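Local atomic coordinates of MIP07328p (Drosophila melanogaster, PDB entry 6FKK), a protein that probably acts as a repulsive axon guidance cue that binds semaphorin receptors through its extracellular sema domain. Residues L475-S479 and D492-A496. Numbering follows the deposited sequence.
Sequences LHHCS and DPICA
Residues 475-479 run as an irregular segment out of strand 469-474, and 492-496 form a turn that leads into strand 495-498; a disulfide, a histidine-carboxylate hydrogen bond and a CH-pi contact join them, with 260 Å² buried. In register, H476 faces I494 (CA-CA 7.6 Å) and C478 faces C495 (CA-CA 5.3 Å). D492 opens a type I beta turn, closed by C495 N to D492 O at 3.2 Å. Its carboxylate (chi1 t) is shared between its own turn and the other segment: D492 OD1 accepts from the backbone N of I494 at 3.0 Å, which defines an Asx turn, while D492 OD2 accepts from the ring ND1 of H476 at 2.8 Å, nearly linear at 170°. The other ring nitrogen, H476 NE2, hydrogen-bonds to H392 of the propeller blade 386-442. P493 fills the second turn position and packs on V405 and I438 of that blade. I494 then places CG2 over one face of the H476 imidazole, 3.7 Å from the centroid and 26° off the normal; the same I494 CG2 lies 3.5 Å from C478 SG. At C495 the chain becomes extended (-98/131), and C495 SG bonds C478 SG at 2.0 Å. Chi1 is m in both cysteines and chi3 is -85°, close to the unstrained right angle. This disulfide is characteristic of the small cysteine-rich PSI domain (plexin repeat), here following the seven-bladed sema beta-propeller in sequence and packed against its blade 386-442.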
loop_
_atom_site.group_PDB
_atom_site.type_symbol
_atom_site.label_atom_id
_atom_site.label_comp_id
_atom_site.label_asym_id
_atom_site.label_seq_id
_atom_site.Cartn_x
_atom_site.Cartn_y
_atom_site.Cartn_z
ATOM N N LEU A 475 -8.165 8.394 16.172
ATOM C CA LEU A 475 -8.279 8.710 14.751
ATOM C C LEU A 475 -8.603 10.183 14.530
ATOM O O LEU A 475 -8.162 10.772 13.537
ATOM C CB LEU A 475 -9.345 7.827 14.103
ATOM C CG LEU A 475 -9.493 7.891 12.583
ATOM C CD1 LEU A 475 -8.330 7.188 11.897
ATOM C CD2 LEU A 475 -10.821 7.293 12.152
ATOM N N HIS A 476 -9.365 10.788 15.437
ATOM C CA HIS A 476 -9.701 12.202 15.363
ATOM C C HIS A 476 -9.703 12.771 16.772
ATOM O O HIS A 476 -10.309 12.189 17.677
ATOM C CB HIS A 476 -11.062 12.417 14.694
ATOM C CG HIS A 476 -11.114 11.963 13.268
ATOM N ND1 HIS A 476 -10.613 12.717 12.229
ATOM C CD2 HIS A 476 -11.611 10.835 12.708
ATOM C CE1 HIS A 476 -10.799 12.073 11.090
ATOM N NE2 HIS A 476 -11.402 10.928 11.354
ATOM N N HIS A 477 -9.025 13.905 16.953
ATOM C CA HIS A 477 -8.808 14.482 18.273
ATOM C C HIS A 477 -9.894 15.471 18.677
ATOM O O HIS A 477 -9.600 16.440 19.391
ATOM C CB HIS A 477 -7.437 15.161 18.328
ATOM C CG HIS A 477 -6.321 14.320 17.791
ATOM N ND1 HIS A 477 -5.656 13.388 18.557
ATOM C CD2 HIS A 477 -5.747 14.279 16.566
ATOM C CE1 HIS A 477 -4.723 12.805 17.826
ATOM N NE2 HIS A 477 -4.757 13.327 16.614
ATOM N N CYS A 478 -11.140 15.265 18.243
ATOM C CA CYS A 478 -12.202 16.196 18.617
ATOM C C CYS A 478 -12.428 16.184 20.124
ATOM O O CYS A 478 -12.473 17.239 20.766
ATOM C CB CYS A 478 -13.504 15.859 17.888
ATOM S SG CYS A 478 -13.403 15.576 16.100
ATOM N N SER A 479 -12.566 14.993 20.708
ATOM C CA SER A 479 -12.851 14.882 22.134
ATOM C C SER A 479 -11.640 15.170 23.007
ATOM O O SER A 479 -11.777 15.197 24.235
ATOM C CB SER A 479 -13.391 13.487 22.452
ATOM O OG SER A 479 -12.454 12.487 22.099
ATOM N N ASP A 492 -9.835 19.841 11.076
ATOM C CA ASP A 492 -10.315 18.496 10.787
ATOM C C ASP A 492 -11.764 18.580 10.325
ATOM O O ASP A 492 -12.598 19.151 11.037
ATOM C CB ASP A 492 -10.201 17.603 12.029
ATOM C CG ASP A 492 -10.359 16.116 11.717
ATOM O OD1 ASP A 492 -11.279 15.747 10.957
ATOM O OD2 ASP A 492 -9.559 15.312 12.244
ATOM N N PRO A 493 -12.101 18.046 9.147
ATOM C CA PRO A 493 -13.489 18.151 8.661
ATOM C C PRO A 493 -14.506 17.472 9.560
ATOM O O PRO A 493 -15.708 17.714 9.394
ATOM C CB PRO A 493 -13.430 17.475 7.282
ATOM C CG PRO A 493 -12.236 16.580 7.351
ATOM C CD PRO A 493 -11.242 17.299 8.214
ATOM N N ILE A 494 -14.067 16.650 10.511
ATOM C CA ILE A 494 -14.989 15.918 11.368
ATOM C C ILE A 494 -15.220 16.601 12.716
ATOM O O ILE A 494 -16.202 16.271 13.399
ATOM C CB ILE A 494 -14.494 14.472 11.572
ATOM C CG1 ILE A 494 -15.671 13.507 11.688
ATOM C CG2 ILE A 494 -13.598 14.373 12.794
ATOM C CD1 ILE A 494 -15.263 12.061 11.556
ATOM N N CYS A 495 -14.360 17.536 13.115
ATOM C CA CYS A 495 -14.524 18.265 14.367
ATOM C C CYS A 495 -15.174 19.615 14.090
ATOM O O CYS A 495 -14.733 20.353 13.203
ATOM C CB CYS A 495 -13.186 18.474 15.082
ATOM S SG CYS A 495 -12.156 17.001 15.363
ATOM N N ALA A 496 -16.220 19.930 14.850
ATOM C CA ALA A 496 -16.872 21.229 14.791
ATOM C C ALA A 496 -17.114 21.713 16.212
ATOM O O ALA A 496 -17.212 20.918 17.149
ATOM C CB ALA A 496 -18.190 21.170 14.007
#